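Local coordinates for uncharacterized protein (Bacteroides ovatus CL02T12C04, PDB 6PTM), which probably acts as an exo-carrageenase of glycoside hydrolase family 42, cleaving sugar units from the ends of carrageenan chains, at residues A[370-375]-A[411-416]; A[377-382]-A[417-422]; A[612-617]-A[682-687]; A[629-634]-A[639-644]. All blocks are in the same frame, centred on the assembly; numbering follows the deposited sequence.

Interaction 1: residues A[370-375]-A[411-416]; sequences RVTEWF and LEALTR
With CG of Leu414 anti to the carbonyl carbon (chi1 -62°), the CD2 branch of the side chain is carried across to Thr372 and Phe375. Thr372 meets it with chi1 at -60°, which sets CG2 anti to the backbone N and OG1 beside that N, and both branches face helix 411-416. The two helices run almost parallel, 12° apart with axes 10.1 Å from each other, as neighbouring outer helices of the (beta/alpha)8 barrel expected of a family 42 catalytic domain. Leu414 CD2 lies 3.9 Å from Thr372 CA, so this methyl rests against the helix backbone. It also touches CD2 of the Phe375 ring at 4.0 Å, arriving obliquely. One face of that ring is covered by Trp374 CD1. Ala413 adds a second methyl, its CB standing 3.9 Å from Thr372 OG1 and 4.1 Å from Thr372 CG2. Ile393 of strand 391-394 packs on both Phe375 and Leu414. The Thr372 hydroxyl is bonded to Met368 O within its own helix, and no hydrogen bond spans the two segments, so between them the contact rests on van der Waals packing of methyl groups and a ring.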
# COMPACT_ATOMS: atom_id res chain seq x y z
N ARG A 370 -19.73 -11.64 1.45
CA ARG A 370 -19.55 -12.89 0.66
C ARG A 370 -18.16 -12.88 0.04
O ARG A 370 -17.62 -13.95 -0.26
CB ARG A 370 -20.62 -13.07 -0.42
CG ARG A 370 -20.64 -11.98 -1.48
CD ARG A 370 -20.68 -12.55 -2.86
NE ARG A 370 -20.66 -11.48 -3.84
CZ ARG A 370 -20.71 -11.68 -5.16
NH1 ARG A 370 -20.68 -10.63 -5.97
NH2 ARG A 370 -20.83 -12.90 -5.66
N VAL A 371 -17.62 -11.69 -0.22
CA VAL A 371 -16.24 -11.62 -0.77
C VAL A 371 -15.27 -12.01 0.33
O VAL A 371 -14.36 -12.80 0.06
CB VAL A 371 -15.94 -10.23 -1.39
CG1 VAL A 371 -14.46 -10.06 -1.63
CG2 VAL A 371 -16.76 -10.04 -2.66
N THR A 372 -15.44 -11.45 1.54
CA THR A 372 -14.63 -11.86 2.71
C THR A 372 -14.68 -13.39 2.86
O THR A 372 -13.60 -14.03 3.05
CB THR A 372 -15.10 -11.11 3.97
OG1 THR A 372 -14.98 -9.70 3.80
CG2 THR A 372 -14.36 -11.60 5.18
N GLU A 373 -15.87 -13.98 2.82
CA GLU A 373 -16.05 -15.46 2.97
C GLU A 373 -15.27 -16.21 1.86
O GLU A 373 -14.61 -17.24 2.15
CB GLU A 373 -17.54 -15.80 3.01
CG GLU A 373 -17.82 -17.28 3.26
CD GLU A 373 -17.64 -18.20 2.06
OE1 GLU A 373 -17.96 -17.79 0.92
OE2 GLU A 373 -17.19 -19.35 2.28
N TRP A 374 -15.29 -15.68 0.64
CA TRP A 374 -14.60 -16.31 -0.50
C TRP A 374 -13.10 -16.39 -0.18
O TRP A 374 -12.49 -17.46 -0.36
CB TRP A 374 -14.92 -15.52 -1.77
CG TRP A 374 -13.96 -15.73 -2.90
CD1 TRP A 374 -13.07 -14.82 -3.42
CD2 TRP A 374 -13.80 -16.93 -3.65
NE1 TRP A 374 -12.39 -15.37 -4.46
CE2 TRP A 374 -12.79 -16.67 -4.61
CE3 TRP A 374 -14.41 -18.19 -3.61
CZ2 TRP A 374 -12.41 -17.63 -5.54
CZ3 TRP A 374 -14.04 -19.12 -4.55
CH2 TRP A 374 -13.03 -18.85 -5.48
N PHE A 375 -12.52 -15.29 0.28
CA PHE A 375 -11.07 -15.22 0.58
C PHE A 375 -10.77 -16.08 1.81
O PHE A 375 -9.66 -16.67 1.82
CB PHE A 375 -10.61 -13.77 0.70
CG PHE A 375 -10.47 -13.11 -0.64
CD1 PHE A 375 -9.60 -13.63 -1.58
CD2 PHE A 375 -11.25 -12.03 -0.99
CE1 PHE A 375 -9.48 -13.03 -2.82
CE2 PHE A 375 -11.13 -11.44 -2.23
CZ PHE A 375 -10.27 -11.96 -3.16
N LEU A 411 -11.84 -3.55 3.58
CA LEU A 411 -10.38 -3.48 3.83
C LEU A 411 -10.09 -3.97 5.26
O LEU A 411 -9.05 -4.61 5.51
CB LEU A 411 -9.86 -2.05 3.61
CG LEU A 411 -8.35 -1.86 3.74
CD1 LEU A 411 -7.59 -2.85 2.90
CD2 LEU A 411 -7.93 -0.45 3.36
N GLU A 412 -10.93 -3.61 6.22
CA GLU A 412 -10.69 -4.02 7.62
C GLU A 412 -10.72 -5.55 7.69
O GLU A 412 -9.78 -6.14 8.23
CB GLU A 412 -11.76 -3.51 8.57
CG GLU A 412 -11.59 -4.09 9.95
CD GLU A 412 -12.41 -3.39 11.03
OE1 GLU A 412 -13.52 -2.95 10.67
OE2 GLU A 412 -11.97 -3.30 12.21
N ALA A 413 -11.77 -6.17 7.15
CA ALA A 413 -11.96 -7.63 7.32
C ALA A 413 -10.84 -8.34 6.56
O ALA A 413 -10.24 -9.27 7.11
CB ALA A 413 -13.34 -8.06 6.88
N LEU A 414 -10.51 -7.90 5.35
CA LEU A 414 -9.51 -8.62 4.53
C LEU A 414 -8.13 -8.43 5.17
O LEU A 414 -7.35 -9.38 5.15
CB LEU A 414 -9.56 -8.17 3.07
CG LEU A 414 -10.88 -8.45 2.38
CD1 LEU A 414 -10.84 -8.02 0.93
CD2 LEU A 414 -11.25 -9.92 2.46
N THR A 415 -7.86 -7.25 5.74
CA THR A 415 -6.57 -6.99 6.41
C THR A 415 -6.44 -7.88 7.66
O THR A 415 -5.41 -8.59 7.79
CB THR A 415 -6.39 -5.51 6.73
OG1 THR A 415 -6.31 -4.84 5.46
CG2 THR A 415 -5.16 -5.30 7.56
N ARG A 416 -7.48 -7.93 8.47
CA ARG A 416 -7.52 -8.75 9.71
C ARG A 416 -7.34 -10.23 9.35
O ARG A 416 -6.58 -10.92 10.02
CB ARG A 416 -8.85 -8.49 10.42
CG ARG A 416 -9.12 -9.40 11.60
CD ARG A 416 -10.58 -9.28 12.01
NE ARG A 416 -11.39 -10.00 11.04
CZ ARG A 416 -12.66 -9.73 10.77
NH1 ARG A 416 -13.29 -8.78 11.41
NH2 ARG A 416 -13.29 -10.45 9.86

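Interaction 2: residues A[377-382]-A[417-422]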
# COMPACT_ATOMS: atom_id res chain seq x y z
N PHE A 377 -12.45 -18.94 2.45
CA PHE A 377 -12.47 -20.27 1.80
C PHE A 377 -11.10 -20.54 1.16
O PHE A 377 -10.50 -21.57 1.46
CB PHE A 377 -13.61 -20.40 0.78
CG PHE A 377 -13.47 -21.53 -0.20
CD1 PHE A 377 -13.73 -22.85 0.18
CD2 PHE A 377 -13.06 -21.29 -1.51
CE1 PHE A 377 -13.54 -23.89 -0.71
CE2 PHE A 377 -12.87 -22.34 -2.40
CZ PHE A 377 -13.10 -23.64 -2.00
N LEU A 378 -10.57 -19.64 0.33
CA LEU A 378 -9.27 -19.91 -0.36
C LEU A 378 -8.16 -20.15 0.67
O LEU A 378 -7.41 -21.12 0.52
CB LEU A 378 -8.91 -18.74 -1.29
CG LEU A 378 -9.76 -18.61 -2.55
CD1 LEU A 378 -9.32 -17.40 -3.36
CD2 LEU A 378 -9.71 -19.90 -3.42
N LYS A 379 -8.06 -19.27 1.67
CA LYS A 379 -7.07 -19.39 2.77
C LYS A 379 -7.26 -20.71 3.51
O LYS A 379 -6.23 -21.41 3.73
CB LYS A 379 -7.18 -18.22 3.75
CG LYS A 379 -6.33 -18.39 5.00
CD LYS A 379 -6.44 -17.28 6.02
CE LYS A 379 -7.86 -17.01 6.46
NZ LYS A 379 -7.91 -16.17 7.68
N ASN A 380 -8.50 -21.10 3.85
CA ASN A 380 -8.71 -22.36 4.62
C ASN A 380 -8.32 -23.56 3.75
O ASN A 380 -7.71 -24.48 4.30
CB ASN A 380 -10.10 -22.50 5.23
CG ASN A 380 -10.41 -21.36 6.18
OD1 ASN A 380 -9.50 -20.79 6.81
ND2 ASN A 380 -11.68 -20.97 6.23
N GLU A 381 -8.51 -23.52 2.43
CA GLU A 381 -8.05 -24.62 1.54
C GLU A 381 -6.52 -24.71 1.55
O GLU A 381 -6.02 -25.84 1.75
CB GLU A 381 -8.62 -24.53 0.13
CG GLU A 381 -10.13 -24.67 0.10
CD GLU A 381 -10.63 -26.03 0.57
OE1 GLU A 381 -10.45 -27.00 -0.15
OE2 GLU A 381 -11.09 -26.13 1.73
N ILE A 382 -5.82 -23.58 1.39
CA ILE A 382 -4.33 -23.55 1.39
C ILE A 382 -3.84 -24.11 2.72
O ILE A 382 -2.98 -24.99 2.67
CB ILE A 382 -3.78 -22.14 1.09
CG1 ILE A 382 -4.10 -21.72 -0.35
CG2 ILE A 382 -2.30 -22.05 1.38
CD1 ILE A 382 -3.92 -20.26 -0.61
N ASN A 417 -8.04 -10.67 8.31
CA ASN A 417 -8.05 -12.09 7.88
C ASN A 417 -6.73 -12.52 7.24
O ASN A 417 -6.55 -13.75 7.04
CB ASN A 417 -9.24 -12.39 6.98
CG ASN A 417 -10.53 -12.31 7.77
OD1 ASN A 417 -10.48 -12.12 8.98
ND2 ASN A 417 -11.66 -12.41 7.08
N SER A 418 -5.87 -11.56 6.91
CA SER A 418 -4.60 -11.84 6.21
C SER A 418 -3.42 -11.84 7.19
O SER A 418 -3.33 -10.94 8.00
CB SER A 418 -4.37 -10.82 5.14
OG SER A 418 -5.24 -10.99 4.05
N GLU A 419 -2.55 -12.84 7.07
CA GLU A 419 -1.30 -12.94 7.87
C GLU A 419 -0.33 -11.82 7.46
O GLU A 419 0.47 -11.42 8.28
CB GLU A 419 -0.70 -14.34 7.78
CG GLU A 419 -1.59 -15.42 8.37
CD GLU A 419 -2.87 -15.75 7.61
OE1 GLU A 419 -2.92 -15.60 6.38
OE2 GLU A 419 -3.82 -16.16 8.28
N ILE A 420 -0.35 -11.44 6.17
CA ILE A 420 0.49 -10.35 5.60
C ILE A 420 -0.46 -9.28 5.05
O ILE A 420 -1.45 -9.67 4.46
CB ILE A 420 1.43 -10.92 4.51
CG1 ILE A 420 2.52 -11.84 5.07
CG2 ILE A 420 2.02 -9.81 3.65
CD1 ILE A 420 3.27 -12.62 4.02
N ILE A 421 -0.18 -8.00 5.27
CA ILE A 421 -1.03 -6.89 4.74
C ILE A 421 -0.68 -6.75 3.26
O ILE A 421 0.40 -6.24 2.95
CB ILE A 421 -0.84 -5.60 5.53
CG1 ILE A 421 -1.13 -5.82 7.01
CG2 ILE A 421 -1.72 -4.51 4.96
CD1 ILE A 421 -0.73 -4.65 7.87
N GLY A 422 -1.56 -7.23 2.39
CA GLY A 422 -1.40 -7.08 0.94
C GLY A 422 -2.05 -5.80 0.46
O GLY A 422 -3.09 -5.38 1.07
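Lys379 NZ donates to Asn417 O at 2.8 Å, lying in the carbonyl plane on a lone pair, with a C=O...N angle of 137°. The bond belongs to the outer layer of what is expected to be the (beta/alpha)8 barrel of a family 42 enzyme: Lys379 sits on the long helix 358-385, and Asn417 O lies on the stretch of chain that leads into strand 421-423. The lysine chain leaves with CG anti to the backbone N and then bends at chi3 (55°), a turn that brings the ammonium group to the carbonyl. Along the way CE passes 3.6 Å from the same Asn417 O. Glu419 crosses the lysine obliquely, touching the aliphatic chain rather than the charge: NZ is 4.1 Å from OE2, beyond a salt bridge, though the opposite charges probably still attract. An alanine in place of Lys379 would probably leave Asn417 O without this donor and take one of the nearby positive charges from Glu419. The carboxylate has other partners, OE1 accepting from the backbone N of Thr391 at the start of strand 391-394 and OE2 making a long, weak ion pair with Arg383. Against the lysine itself, Glu419 OE2 rests 3.6 Å from Lys379 CD.

Interaction 3: residues A[612-617]-A[682-687]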
# COMPACT_ATOMS: atom_id res chain seq x y z
N TRP A 612 -4.34 4.55 22.89
CA TRP A 612 -4.59 5.92 22.40
C TRP A 612 -5.23 6.77 23.49
O TRP A 612 -5.66 6.21 24.53
CB TRP A 612 -5.47 5.86 21.14
CG TRP A 612 -6.75 5.13 21.37
CD1 TRP A 612 -7.86 5.58 22.01
CD2 TRP A 612 -7.06 3.81 20.90
NE1 TRP A 612 -8.84 4.63 21.98
CE2 TRP A 612 -8.38 3.54 21.30
CE3 TRP A 612 -6.35 2.85 20.17
CZ2 TRP A 612 -9.02 2.35 20.98
CZ3 TRP A 612 -6.98 1.68 19.85
CH2 TRP A 612 -8.28 1.42 20.28
N ASP A 613 -5.28 8.07 23.27
CA ASP A 613 -5.74 9.07 24.27
C ASP A 613 -7.15 9.51 23.89
O ASP A 613 -7.90 9.96 24.74
CB ASP A 613 -4.77 10.26 24.33
CG ASP A 613 -3.33 9.91 24.58
OD1 ASP A 613 -3.13 8.99 25.37
OD2 ASP A 613 -2.41 10.56 23.96
N ALA A 614 -7.51 9.45 22.61
CA ALA A 614 -8.85 9.89 22.20
C ALA A 614 -9.27 9.27 20.88
O ALA A 614 -8.39 9.02 20.04
CB ALA A 614 -8.89 11.41 22.11
N ILE A 615 -10.59 9.08 20.74
CA ILE A 615 -11.28 8.80 19.46
C ILE A 615 -11.96 10.10 19.00
O ILE A 615 -12.67 10.76 19.80
CB ILE A 615 -12.24 7.61 19.64
CG1 ILE A 615 -11.47 6.33 19.97
CG2 ILE A 615 -13.18 7.46 18.45
CD1 ILE A 615 -12.36 5.15 20.38
N VAL A 616 -11.80 10.43 17.73
CA VAL A 616 -12.53 11.58 17.13
C VAL A 616 -13.61 11.00 16.24
O VAL A 616 -13.34 10.02 15.55
CB VAL A 616 -11.58 12.57 16.43
CG1 VAL A 616 -10.49 13.03 17.37
CG2 VAL A 616 -10.99 12.03 15.15
N VAL A 617 -14.83 11.54 16.34
CA VAL A 617 -15.99 11.10 15.53
C VAL A 617 -16.48 12.31 14.74
O VAL A 617 -16.99 13.28 15.36
CB VAL A 617 -17.10 10.45 16.37
CG1 VAL A 617 -18.21 9.95 15.45
CG2 VAL A 617 -16.58 9.33 17.25
N LEU A 682 -5.61 17.46 20.38
CA LEU A 682 -4.22 17.70 20.82
C LEU A 682 -4.20 17.95 22.35
O LEU A 682 -3.24 17.50 23.00
CB LEU A 682 -3.62 18.84 20.01
CG LEU A 682 -3.44 18.54 18.51
CD1 LEU A 682 -2.73 19.70 17.83
CD2 LEU A 682 -2.64 17.27 18.29
N ALA A 683 -5.25 18.54 22.94
CA ALA A 683 -5.30 18.73 24.41
C ALA A 683 -5.30 17.36 25.10
O ALA A 683 -4.61 17.18 26.13
CB ALA A 683 -6.52 19.55 24.78
N ALA A 684 -6.06 16.40 24.55
CA ALA A 684 -6.20 15.04 25.11
C ALA A 684 -4.82 14.39 25.06
O ALA A 684 -4.46 13.61 25.96
CB ALA A 684 -7.25 14.23 24.37
N VAL A 685 -4.04 14.69 24.03
CA VAL A 685 -2.71 14.04 23.94
C VAL A 685 -1.78 14.72 24.96
O VAL A 685 -1.03 14.00 25.66
CB VAL A 685 -2.19 14.05 22.50
CG1 VAL A 685 -0.78 13.47 22.45
CG2 VAL A 685 -3.13 13.31 21.57
N LYS A 686 -1.82 16.05 25.04
CA LYS A 686 -1.01 16.85 26.01
C LYS A 686 -1.34 16.36 27.44
O LYS A 686 -0.38 16.08 28.18
CB LYS A 686 -1.22 18.36 25.83
CG LYS A 686 -0.11 19.28 26.37
CD LYS A 686 -0.39 20.79 26.30
N SER A 687 -2.61 16.12 27.77
CA SER A 687 -3.03 15.67 29.12
C SER A 687 -2.38 14.33 29.45
O SER A 687 -2.11 14.13 30.61
CB SER A 687 -4.50 15.52 29.25
OG SER A 687 -5.08 16.78 29.11
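Asp613 and Val685 mark the closest pass of the two backbones, their CA atoms 5.8 Å apart, where the chain entering strand 614-617 meets helix 682-687. Asp613 has a helical-type conformation (psi -27°), and from Ala614 on the chain is in the beta conformation. This strand is the middle one of a five-stranded parallel sheet, and the helix, the last part of 674-687, packs against that sheet in the layered alpha/beta arrangement expected of the flavodoxin-like domain that follows the barrel in family 42 enzymes. Two alanines make the apolar part of the contact: Ala614 CB and Ala684 CB point at each other across 4.0 Å. Beside them Asp613 turns toward the helix, its CB 3.7 Å from the carbonyl oxygen Ala684 O. Its CG is anti to the carbonyl carbon (chi1 -55°), which brings the carboxylate up to Val685, the two side chains crossing at about a right angle. OD2 approaches Val685 CA to 3.5 Å and lies 3.7 Å from both CG1 and CG2. The other oxygen, OD1, forms a salt bridge with Arg561 and accepts a hydrogen bond from Asn688 ND2, just beyond the helix segment. Val685 also touches Leu564 on the adjoining strand 564-567. No hydrogen bond joins strand to helix directly here; small methyls allow the close approach, while Arg561 and Asn688, gripping OD1, probably offset the cost of laying a carboxylate against an aliphatic valine.

Interaction 4: residues A[629-634]-A[639-644]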
# COMPACT_ATOMS: atom_id res chain seq x y z
N GLU A 629 -22.45 1.26 21.07
CA GLU A 629 -22.26 0.40 22.27
C GLU A 629 -20.76 0.21 22.50
O GLU A 629 -20.33 0.26 23.66
CB GLU A 629 -22.97 -0.96 22.11
CG GLU A 629 -24.47 -0.85 22.28
CD GLU A 629 -25.27 -2.06 21.81
OE1 GLU A 629 -24.67 -3.00 21.22
OE2 GLU A 629 -26.50 -2.05 22.02
N THR A 630 -19.97 -0.03 21.45
CA THR A 630 -18.53 -0.28 21.66
C THR A 630 -17.88 1.04 22.07
O THR A 630 -17.01 1.02 22.96
CB THR A 630 -17.92 -1.01 20.46
OG1 THR A 630 -18.69 -2.19 20.24
CG2 THR A 630 -16.49 -1.39 20.67
N VAL A 631 -18.27 2.17 21.47
CA VAL A 631 -17.62 3.46 21.84
C VAL A 631 -18.02 3.79 23.29
O VAL A 631 -17.16 4.33 24.00
CB VAL A 631 -17.93 4.58 20.84
CG1 VAL A 631 -17.53 5.95 21.37
CG2 VAL A 631 -17.28 4.29 19.51
N GLN A 632 -19.22 3.37 23.74
CA GLN A 632 -19.69 3.59 25.14
C GLN A 632 -18.75 2.85 26.08
O GLN A 632 -18.31 3.47 27.11
CB GLN A 632 -21.16 3.16 25.36
CG GLN A 632 -21.70 3.54 26.75
CD GLN A 632 -21.56 5.01 27.05
OE1 GLN A 632 -22.18 5.86 26.41
NE2 GLN A 632 -20.67 5.33 28.00
N LYS A 633 -18.41 1.60 25.76
CA LYS A 633 -17.53 0.75 26.62
C LYS A 633 -16.18 1.46 26.77
O LYS A 633 -15.57 1.37 27.86
CB LYS A 633 -17.38 -0.68 26.11
CG LYS A 633 -18.61 -1.57 26.29
CD LYS A 633 -18.37 -3.07 26.15
N TYR A 634 -15.71 2.16 25.74
CA TYR A 634 -14.43 2.89 25.81
C TYR A 634 -14.59 4.09 26.76
O TYR A 634 -13.68 4.29 27.56
CB TYR A 634 -13.95 3.28 24.41
CG TYR A 634 -12.81 4.26 24.43
CD1 TYR A 634 -11.58 3.92 24.95
CD2 TYR A 634 -12.98 5.51 23.90
CE1 TYR A 634 -10.54 4.83 24.95
CE2 TYR A 634 -11.96 6.43 23.90
CZ TYR A 634 -10.73 6.09 24.41
OH TYR A 634 -9.76 7.04 24.44
N GLY A 639 -12.08 6.50 28.73
CA GLY A 639 -11.63 7.01 27.42
C GLY A 639 -12.13 8.42 27.17
O GLY A 639 -13.09 8.87 27.86
N THR A 640 -11.53 9.10 26.20
CA THR A 640 -11.98 10.42 25.71
C THR A 640 -12.54 10.26 24.31
O THR A 640 -11.85 9.70 23.44
CB THR A 640 -10.83 11.42 25.71
OG1 THR A 640 -10.38 11.56 27.06
CG2 THR A 640 -11.23 12.75 25.13
N VAL A 641 -13.74 10.76 24.09
CA VAL A 641 -14.39 10.80 22.76
C VAL A 641 -14.72 12.25 22.43
O VAL A 641 -15.36 12.93 23.27
CB VAL A 641 -15.63 9.91 22.70
CG1 VAL A 641 -16.31 10.07 21.36
CG2 VAL A 641 -15.32 8.45 22.99
N ILE A 642 -14.29 12.68 21.25
CA ILE A 642 -14.52 14.04 20.71
C ILE A 642 -15.41 13.87 19.50
O ILE A 642 -14.99 13.20 18.54
CB ILE A 642 -13.20 14.77 20.38
CG1 ILE A 642 -12.30 14.90 21.61
CG2 ILE A 642 -13.50 16.13 19.77
CD1 ILE A 642 -10.86 15.09 21.27
N ILE A 643 -16.61 14.42 19.56
CA ILE A 643 -17.68 14.15 18.57
C ILE A 643 -18.27 15.47 18.13
O ILE A 643 -18.34 16.41 18.98
CB ILE A 643 -18.74 13.17 19.10
CG1 ILE A 643 -19.71 12.71 18.01
CG2 ILE A 643 -19.49 13.72 20.30
CD1 ILE A 643 -20.42 11.43 18.35
N ASP A 644 -18.63 15.55 16.84
CA ASP A 644 -19.26 16.76 16.26
C ASP A 644 -20.77 16.68 16.52
O ASP A 644 -21.19 15.77 17.24
CB ASP A 644 -18.85 17.00 14.81
CG ASP A 644 -19.32 15.97 13.81
OD1 ASP A 644 -20.11 15.12 14.20
OD2 ASP A 644 -18.86 16.02 12.65
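The Tyr634 ring lies flat against Gly639, whose CA sits over one face, 3.5 Å from the ring centroid and 22° off the normal, a CH-pi contact. Gly639 has no side chain to stand between backbone and ring. Around the rim, Thr640 O lies at the edge in the ring plane, 3.3 Å from Tyr634 CE2, and Val641 CG2 meets CD2 at 3.9 Å. With CG anti to the backbone N (chi1 169°), the ring reaches across the start of the strand, which lets its hydroxyl take a weak hydrogen bond from Thr640 N at 3.2 Å. At the other end of the same residue, Tyr634 O accepts from Gly639 N at 3.0 Å. Val641 CG2 also touches CG1 of Val631, the residue about one helical turn before Tyr634, at 3.7 Å. Helix 625-636 and strand 640-643 are the second half of a beta-alpha-beta crossover that starts from strand 614-617. An alanine at Tyr634 would probably open a gap over Gly639 CA and beside Val641 CG2, and strip Thr640 N of its phenol acceptor. Trp612 meets the ring from outside the two segments. The aromatic residue thus works at both polar ends and on its face, joining the end of the helix to the start of the strand in a buried contact.

In the fold
From the N terminus, helix 358-385 supplies the first halves of interactions 1 and 2. Interaction 1 closes a loop of 35 residues that holds strand 391-394, and interaction 2 closes one of 34; the two loops cross, since their segments alternate along the chain. They also touch, Thr372 CG2 lying 3.4 Å from Asn417 ND2, and together tie neighbouring outer elements of the expected barrel. Further on, interaction 3 brings helix 674-687 back to strand 614-617, and interaction 4 falls wholly within that span, closing a short helix-to-strand turn. Strands 614-617 and 640-643 adjoin in one sheet; the centres of interactions 3 and 4 lie about 26 to 34 Å from those of interactions 1 and 2.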